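Local coordinates for protein putative secreted lipase (Streptomyces sp. W007, PDB 5H6B) that probably hydrolyses the ester bonds of triacylglycerols, as a secreted, thermostable lipase of the alpha/beta-hydrolase superfamily, at residues L68-I80 and V156-Q170. Residues are numbered along the deposited sequence; the frame is centred on the assembly and turned at random.
Sequences LPGVPFFHGLGPI and VEKFISDNTPGLADQ. With ZN (zinc ion), chain C.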
ATOM      1  N   LEU A  68     -15.817  -9.272   0.138  1.00 44.44           N
ATOM      2  CA  LEU A  68     -17.106  -9.569  -0.487  1.00 46.94           C
ATOM      3  C   LEU A  68     -17.639 -10.871   0.137  1.00 45.61           C
ATOM      4  O   LEU A  68     -16.904 -11.863   0.185  1.00 41.12           O
ATOM      5  CB  LEU A  68     -16.957  -9.702  -2.009  1.00 51.10           C
ATOM      6  CG  LEU A  68     -18.084  -9.110  -2.861  1.00 57.99           C
ATOM      7  CD1 LEU A  68     -18.288  -7.613  -2.608  1.00 59.31           C
ATOM      8  CD2 LEU A  68     -17.783  -9.367  -4.331  1.00 60.71           C
ATOM      9  N   PRO A  69     -18.906 -10.869   0.621  1.00 44.25           N
ATOM     10  CA  PRO A  69     -19.475 -12.065   1.243  1.00 41.58           C
ATOM     11  C   PRO A  69     -19.323 -13.270   0.355  1.00 41.38           C
ATOM     12  O   PRO A  69     -19.559 -13.170  -0.832  1.00 41.43           O
ATOM     13  CB  PRO A  69     -20.957 -11.700   1.407  1.00 44.16           C
ATOM     14  CG  PRO A  69     -20.978 -10.212   1.547  1.00 43.58           C
ATOM     15  CD  PRO A  69     -19.850  -9.729   0.671  1.00 43.85           C
ATOM     16  N   GLY A  70     -18.888 -14.394   0.920  1.00 44.22           N
ATOM     17  CA  GLY A  70     -18.678 -15.616   0.141  1.00 41.87           C
ATOM     18  C   GLY A  70     -17.367 -15.722  -0.628  1.00 42.66           C
ATOM     19  O   GLY A  70     -17.184 -16.684  -1.371  1.00 41.42           O
ATOM     20  N   VAL A  71     -16.446 -14.766  -0.438  1.00 42.27           N
ATOM     21  CA  VAL A  71     -15.124 -14.802  -1.079  1.00 41.66           C
ATOM     22  C   VAL A  71     -14.029 -14.568  -0.021  1.00 42.72           C
ATOM     23  O   VAL A  71     -13.447 -13.460   0.055  1.00 42.40           O
ATOM     24  CB  VAL A  71     -15.004 -13.738  -2.214  1.00 44.27           C
ATOM     25  CG1 VAL A  71     -13.710 -13.945  -3.002  1.00 44.34           C
ATOM     26  CG2 VAL A  71     -16.216 -13.787  -3.146  1.00 42.37           C
ATOM     27  N   PRO A  72     -13.749 -15.595   0.814  1.00 41.22           N
ATOM     28  CA  PRO A  72     -12.607 -15.491   1.734  1.00 42.56           C
ATOM     29  C   PRO A  72     -11.260 -15.412   1.000  1.00 43.20           C
ATOM     30  O   PRO A  72     -11.148 -15.833  -0.161  1.00 39.45           O
ATOM     31  CB  PRO A  72     -12.673 -16.788   2.564  1.00 42.59           C
ATOM     32  CG  PRO A  72     -13.991 -17.410   2.247  1.00 43.24           C
ATOM     33  CD  PRO A  72     -14.389 -16.922   0.887  1.00 41.98           C
ATOM     34  N   PHE A  73     -10.268 -14.844   1.688  1.00 42.67           N
ATOM     35  CA  PHE A  73      -8.899 -14.689   1.198  1.00 41.56           C
ATOM     36  C   PHE A  73      -8.662 -13.554   0.191  1.00 37.17           C
ATOM     37  O   PHE A  73      -7.624 -12.934   0.263  1.00 36.24           O
ATOM     38  CB  PHE A  73      -8.326 -16.005   0.673  1.00 46.40           C
ATOM     39  CG  PHE A  73      -8.364 -17.117   1.679  1.00 51.50           C
ATOM     40  CD1 PHE A  73      -7.605 -17.033   2.841  1.00 54.01           C
ATOM     41  CD2 PHE A  73      -9.155 -18.254   1.468  1.00 54.89           C
ATOM     42  CE1 PHE A  73      -7.633 -18.052   3.782  1.00 58.54           C
ATOM     43  CE2 PHE A  73      -9.200 -19.275   2.407  1.00 53.49           C
ATOM     44  CZ  PHE A  73      -8.431 -19.177   3.563  1.00 57.63           C
ATOM     45  N   PHE A  74      -9.602 -13.291  -0.720  1.00 35.67           N
ATOM     46  CA  PHE A  74      -9.410 -12.372  -1.849  1.00 35.42           C
ATOM     47  C   PHE A  74     -10.257 -11.114  -1.672  1.00 36.31           C
ATOM     48  O   PHE A  74     -11.447 -11.112  -2.002  1.00 35.36           O
ATOM     49  CB  PHE A  74      -9.769 -13.049  -3.169  1.00 38.57           C
ATOM     50  CG  PHE A  74      -9.160 -14.420  -3.347  1.00 39.25           C
ATOM     51  CD1 PHE A  74      -7.788 -14.572  -3.502  1.00 40.46           C
ATOM     52  CD2 PHE A  74      -9.963 -15.561  -3.356  1.00 38.72           C
ATOM     53  CE1 PHE A  74      -7.221 -15.832  -3.683  1.00 44.14           C
ATOM     54  CE2 PHE A  74      -9.413 -16.825  -3.540  1.00 39.83           C
ATOM     55  CZ  PHE A  74      -8.039 -16.966  -3.709  1.00 43.93           C
ATOM     56  N   HIS A  75      -9.648 -10.054  -1.128  1.00 35.31           N
ATOM     57  CA  HIS A  75     -10.378  -8.817  -0.802  1.00 35.83           C
ATOM     58  C   HIS A  75     -10.026  -7.680  -1.770  1.00 35.31           C
ATOM     59  O   HIS A  75      -9.559  -7.949  -2.873  1.00 37.18           O
ATOM     60  CB  HIS A  75     -10.137  -8.444   0.662  1.00 35.26           C
ATOM     61  CG  HIS A  75     -10.250  -9.603   1.595  1.00 33.19           C
ATOM     62  ND1 HIS A  75     -11.267 -10.520   1.501  1.00 34.25           N
ATOM     63  CD2 HIS A  75      -9.498  -9.979   2.655  1.00 33.96           C
ATOM     64  CE1 HIS A  75     -11.135 -11.420   2.459  1.00 36.65           C
ATOM     65  NE2 HIS A  75     -10.069 -11.116   3.172  1.00 32.86           N
ATOM     66  N   GLY A  76     -10.292  -6.432  -1.389  1.00 34.93           N
ATOM     67  CA  GLY A  76     -10.199  -5.313  -2.312  1.00 35.91           C
ATOM     68  C   GLY A  76     -11.238  -5.359  -3.410  1.00 37.44           C
ATOM     69  O   GLY A  76     -10.997  -4.851  -4.506  1.00 36.81           O
ATOM     70  N   LEU A  77     -12.397  -5.957  -3.124  1.00 36.79           N
ATOM     71  CA  LEU A  77     -13.449  -6.133  -4.119  1.00 39.69           C
ATOM     72  C   LEU A  77     -14.666  -5.229  -3.964  1.00 39.26           C
ATOM     73  O   LEU A  77     -15.355  -4.973  -4.945  1.00 43.81           O
ATOM     74  CB  LEU A  77     -13.916  -7.584  -4.134  1.00 42.63           C
ATOM     75  CG  LEU A  77     -12.855  -8.620  -4.472  1.00 43.70           C
ATOM     76  CD1 LEU A  77     -13.512  -9.987  -4.514  1.00 44.18           C
ATOM     77  CD2 LEU A  77     -12.165  -8.299  -5.790  1.00 43.49           C
ATOM     78  N   GLY A  78     -14.940  -4.754  -2.759  1.00 39.87           N
ATOM     79  CA  GLY A  78     -16.020  -3.815  -2.541  1.00 41.36           C
ATOM     80  C   GLY A  78     -15.686  -2.386  -2.968  1.00 44.19           C
ATOM     81  O   GLY A  78     -14.568  -2.099  -3.421  1.00 42.02           O
ATOM     82  N   PRO A  79     -16.665  -1.477  -2.839  1.00 43.82           N
ATOM     83  CA  PRO A  79     -16.463  -0.102  -3.275  1.00 44.53           C
ATOM     84  C   PRO A  79     -15.306   0.566  -2.550  1.00 42.85           C
ATOM     85  O   PRO A  79     -15.190   0.453  -1.328  1.00 43.63           O
ATOM     86  CB  PRO A  79     -17.794   0.582  -2.937  1.00 46.13           C
ATOM     87  CG  PRO A  79     -18.796  -0.508  -2.922  1.00 45.74           C
ATOM     88  CD  PRO A  79     -18.063  -1.733  -2.445  1.00 45.02           C
ATOM     89  N   ILE A  80     -14.455   1.257  -3.299  1.00 41.32           N
ATOM     90  CA  ILE A  80     -13.192   1.728  -2.719  1.00 43.29           C
ATOM     91  C   ILE A  80     -13.420   2.850  -1.692  1.00 42.38           C
ATOM     92  O   ILE A  80     -12.654   2.963  -0.729  1.00 40.23           O
ATOM     93  CB  ILE A  80     -12.132   2.066  -3.805  1.00 42.19           C
ATOM     94  CG1 ILE A  80     -11.931   0.835  -4.706  1.00 39.73           C
ATOM     95  CG2 ILE A  80     -10.806   2.476  -3.161  1.00 42.76           C
ATOM     96  CD1 ILE A  80     -10.795   0.907  -5.685  1.00 38.77           C
ATOM     97  N   VAL A 156     -10.561 -16.917  -7.633  1.00 53.99           N
ATOM     98  CA  VAL A 156     -11.317 -15.681  -7.474  1.00 51.40           C
ATOM     99  C   VAL A 156     -12.117 -15.341  -8.752  1.00 49.11           C
ATOM    100  O   VAL A 156     -13.114 -14.614  -8.676  1.00 48.83           O
ATOM    101  CB  VAL A 156     -10.421 -14.479  -7.028  1.00 47.72           C
ATOM    102  CG1 VAL A 156      -9.804 -13.735  -8.212  1.00 45.25           C
ATOM    103  CG2 VAL A 156     -11.240 -13.497  -6.198  1.00 48.97           C
ATOM    104  N   GLU A 157     -11.673 -15.839  -9.906  1.00 49.25           N
ATOM    105  CA  GLU A 157     -12.268 -15.461 -11.198  1.00 54.80           C
ATOM    106  C   GLU A 157     -13.790 -15.708 -11.273  1.00 54.43           C
ATOM    107  O   GLU A 157     -14.556 -14.840 -11.718  1.00 53.05           O
ATOM    108  CB  GLU A 157     -11.556 -16.182 -12.347  1.00 57.26           C
ATOM    109  CG  GLU A 157     -11.943 -15.662 -13.731  1.00 62.54           C
ATOM    110  CD  GLU A 157     -11.095 -16.253 -14.851  1.00 67.00           C
ATOM    111  OE1 GLU A 157      -9.952 -16.682 -14.594  1.00 68.93           O
ATOM    112  OE2 GLU A 157     -11.573 -16.284 -16.001  1.00 72.28           O
ATOM    113  N   LYS A 158     -14.227 -16.871 -10.797  1.00 54.13           N
ATOM    114  CA  LYS A 158     -15.660 -17.205 -10.802  1.00 54.45           C
ATOM    115  C   LYS A 158     -16.531 -16.287  -9.930  1.00 50.58           C
ATOM    116  O   LYS A 158     -17.718 -16.187 -10.174  1.00 54.40           O
ATOM    117  CB  LYS A 158     -15.887 -18.686 -10.461  1.00 55.70           C
ATOM    118  CG  LYS A 158     -15.527 -19.089  -9.041  1.00 60.21           C
ATOM    119  CD  LYS A 158     -15.072 -20.539  -8.973  1.00 63.08           C
ATOM    120  CE  LYS A 158     -14.522 -20.896  -7.602  1.00 66.31           C
ATOM    121  NZ  LYS A 158     -13.358 -21.817  -7.721  1.00 71.68           N
ATOM    122  N   PHE A 159     -15.946 -15.575  -8.964  1.00 47.31           N
ATOM    123  CA  PHE A 159     -16.720 -14.660  -8.107  1.00 46.62           C
ATOM    124  C   PHE A 159     -16.709 -13.197  -8.488  1.00 44.94           C
ATOM    125  O   PHE A 159     -17.172 -12.384  -7.705  1.00 47.75           O
ATOM    126  CB  PHE A 159     -16.237 -14.776  -6.669  1.00 46.55           C
ATOM    127  CG  PHE A 159     -16.165 -16.176  -6.193  1.00 47.71           C
ATOM    128  CD1 PHE A 159     -17.316 -16.957  -6.153  1.00 49.40           C
ATOM    129  CD2 PHE A 159     -14.961 -16.733  -5.820  1.00 47.08           C
ATOM    130  CE1 PHE A 159     -17.263 -18.266  -5.722  1.00 49.48           C
ATOM    131  CE2 PHE A 159     -14.905 -18.040  -5.385  1.00 48.92           C
ATOM    132  CZ  PHE A 159     -16.056 -18.810  -5.331  1.00 48.23           C
ATOM    133  N   ILE A 160     -16.204 -12.848  -9.672  1.00 48.92           N
ATOM    134  CA  ILE A 160     -16.072 -11.433 -10.059  1.00 49.71           C
ATOM    135  C   ILE A 160     -16.512 -11.183 -11.493  1.00 49.93           C
ATOM    136  O   ILE A 160     -16.739 -12.112 -12.257  1.00 49.49           O
ATOM    137  CB  ILE A 160     -14.633 -10.884  -9.832  1.00 49.76           C
ATOM    138  CG1 ILE A 160     -13.571 -11.696 -10.589  1.00 52.75           C
ATOM    139  CG2 ILE A 160     -14.304 -10.842  -8.342  1.00 48.56           C
ATOM    140  CD1 ILE A 160     -13.117 -11.059 -11.882  1.00 57.99           C
ATOM    141  N   SER A 161     -16.665  -9.908 -11.824  1.00 49.15           N
ATOM    142  CA  SER A 161     -17.000  -9.483 -13.181  1.00 50.74           C
ATOM    143  C   SER A 161     -16.468  -8.079 -13.381  1.00 50.69           C
ATOM    144  O   SER A 161     -15.931  -7.469 -12.451  1.00 46.91           O
ATOM    145  CB  SER A 161     -18.524  -9.481 -13.375  1.00 50.90           C
ATOM    146  OG  SER A 161     -19.149  -8.518 -12.529  1.00 46.88           O
ATOM    147  N   ASP A 162     -16.675  -7.554 -14.583  1.00 52.84           N
ATOM    148  CA  ASP A 162     -16.407  -6.139 -14.875  1.00 54.36           C
ATOM    149  C   ASP A 162     -17.139  -5.168 -13.943  1.00 53.31           C
ATOM    150  O   ASP A 162     -16.679  -4.054 -13.764  1.00 58.85           O
ATOM    151  CB  ASP A 162     -16.762  -5.807 -16.335  1.00 57.19           C
ATOM    152  CG  ASP A 162     -15.948  -6.620 -17.354  1.00 59.06           C
ATOM    153  OD1 ASP A 162     -15.035  -7.385 -16.975  1.00 60.46           O
ATOM    154  OD2 ASP A 162     -16.234  -6.490 -18.557  1.00 66.59           O
ATOM    155  N   ASN A 163     -18.262  -5.584 -13.354  1.00 51.04           N
ATOM    156  CA  ASN A 163     -19.013  -4.743 -12.417  1.00 52.65           C
ATOM    157  C   ASN A 163     -18.639  -4.899 -10.944  1.00 48.14           C
ATOM    158  O   ASN A 163     -19.244  -4.242 -10.096  1.00 46.92           O
ATOM    159  CB  ASN A 163     -20.519  -5.020 -12.555  1.00 56.84           C
ATOM    160  CG  ASN A 163     -21.021  -4.797 -13.960  1.00 60.51           C
ATOM    161  OD1 ASN A 163     -20.943  -3.690 -14.481  1.00 63.00           O
ATOM    162  ND2 ASN A 163     -21.528  -5.848 -14.587  1.00 63.23           N
ATOM    163  N   THR A 164     -17.684  -5.768 -10.612  1.00 46.70           N
ATOM    164  CA  THR A 164     -17.264  -5.917  -9.206  1.00 46.56           C
ATOM    165  C   THR A 164     -16.684  -4.549  -8.821  1.00 46.18           C
ATOM    166  O   THR A 164     -15.807  -4.065  -9.526  1.00 42.46           O
ATOM    167  CB  THR A 164     -16.255  -7.065  -9.012  1.00 45.71           C
ATOM    168  OG1 THR A 164     -16.828  -8.281  -9.510  1.00 45.03           O
ATOM    169  CG2 THR A 164     -15.895  -7.248  -7.554  1.00 46.75           C
ATOM    170  N   PRO A 165     -17.241  -3.890  -7.777  1.00 46.99           N
ATOM    171  CA  PRO A 165     -16.982  -2.450  -7.571  1.00 47.21           C
ATOM    172  C   PRO A 165     -15.521  -2.077  -7.289  1.00 47.48           C
ATOM    173  O   PRO A 165     -15.056  -1.082  -7.809  1.00 44.29           O
ATOM    174  CB  PRO A 165     -17.859  -2.095  -6.352  1.00 48.22           C
ATOM    175  CG  PRO A 165     -18.882  -3.167  -6.272  1.00 47.93           C
ATOM    176  CD  PRO A 165     -18.204  -4.408  -6.782  1.00 49.35           C
ATOM    177  N   GLY A 166     -14.834  -2.868  -6.464  1.00 44.13           N
ATOM    178  CA  GLY A 166     -13.400  -2.731  -6.251  1.00 43.83           C
ATOM    179  C   GLY A 166     -12.540  -2.773  -7.511  1.00 43.32           C
ATOM    180  O   GLY A 166     -11.470  -2.184  -7.536  1.00 45.16           O
ATOM    181  N   LEU A 167     -12.999  -3.463  -8.557  1.00 43.00           N
ATOM    182  CA  LEU A 167     -12.320  -3.458  -9.851  1.00 40.78           C
ATOM    183  C   LEU A 167     -12.733  -2.280 -10.730  1.00 45.77           C
ATOM    184  O   LEU A 167     -11.860  -1.625 -11.342  1.00 46.64           O
ATOM    185  CB  LEU A 167     -12.547  -4.770 -10.590  1.00 41.70           C
ATOM    186  CG  LEU A 167     -12.280  -6.062  -9.806  1.00 41.53           C
ATOM    187  CD1 LEU A 167     -12.471  -7.247 -10.737  1.00 40.82           C
ATOM    188  CD2 LEU A 167     -10.896  -6.093  -9.179  1.00 39.63           C
ATOM    189  N   ALA A 168     -14.042  -1.998 -10.802  1.00 43.16           N
ATOM    190  CA  ALA A 168     -14.541  -0.926 -11.673  1.00 43.84           C
ATOM    191  C   ALA A 168     -14.084   0.454 -11.197  1.00 42.38           C
ATOM    192  O   ALA A 168     -13.801   1.330 -12.010  1.00 43.33           O
ATOM    193  CB  ALA A 168     -16.070  -0.980 -11.795  1.00 44.99           C
ATOM    194  N   ASP A 169     -14.024   0.628  -9.877  1.00 41.89           N
ATOM    195  CA  ASP A 169     -13.526   1.845  -9.258  1.00 43.70           C
ATOM    196  C   ASP A 169     -12.044   2.132  -9.564  1.00 44.89           C
ATOM    197  O   ASP A 169     -11.625   3.276  -9.488  1.00 50.08           O
ATOM    198  CB  ASP A 169     -13.715   1.795  -7.721  1.00 44.63           C
ATOM    199  CG  ASP A 169     -15.154   2.067  -7.270  1.00 46.66           C
ATOM    200  OD1 ASP A 169     -16.018   2.404  -8.103  1.00 50.99           O
ATOM    201  OD2 ASP A 169     -15.429   1.949  -6.054  1.00 50.80           O
ATOM    202  N   GLN A 170     -11.253   1.109  -9.877  1.00 45.29           N
ATOM    203  CA  GLN A 170      -9.846   1.307 -10.248  1.00 45.24           C
ATOM    204  C   GLN A 170      -9.640   1.709 -11.719  1.00 44.49           C
ATOM    205  O   GLN A 170      -8.511   2.027 -12.099  1.00 43.07           O
ATOM    206  CB  GLN A 170      -9.008   0.059  -9.929  1.00 41.87           C
ATOM    207  CG  GLN A 170      -8.951  -0.266  -8.446  1.00 42.31           C
ATOM    208  CD  GLN A 170      -8.114  -1.501  -8.142  1.00 40.60           C
ATOM    209  OE1 GLN A 170      -8.630  -2.574  -7.816  1.00 42.52           O
ATOM    210  NE2 GLN A 170      -6.835  -1.355  -8.269  1.00 38.44           N
TER
HETATM  211 ZN    ZN C 302      -9.631 -11.751   5.174  1.00 40.43          ZN
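Ile-80 and Asp-169 meet through a backbone N and a carboxylate, their side chains running antiparallel. The backbone N of Ile-80 donates to Asp-169 OD2 at 3.0 Å. This bond is nearly straight (170°) and uses the anti lone pair of the carboxylate. Because Ile-80 is the first residue of helix 80-98, the acceptor sits at that helix's N-terminus.

Ile-80 CB passes OD2, and CG1 lies 3.6 Å from Asp-169 CB. With CG1 anti to the carbonyl carbon (chi1 -55°) and the chain then extended, CD1 ends 3.5 Å from Gln-170 CG. CD1 also lies near Gly-166 O.

A second bond runs from Gly-166 N to Leu-77 O, 2.6 Å long, with the donor above the carbonyl plane. Gly-166 CA packs 3.1 Å from Gly-78 O and also touches Gly-76 O. Pro-165 CB packs on Pro-79 CG, 3.9 Å away.

Farther along, Leu-77 CD1 meets Ile-160 CG2 (4.0 Å), and Val-71 CG2 meets Phe-159 CB (3.7 Å). Val-156 sets CB over one face of the Phe-74 ring, a CH-pi contact. The neighbouring His-75 binds zinc together with Asp-64.

The chemistry implies a largely apolar seam between the loop before helix 80-98 and the segment carrying helix 165-168. Two hydrogen bonds from backbone N-H groups pin it, one to a carbonyl and one to a carboxylate. The positive end of the helix dipole would probably stabilise charged Asp-169.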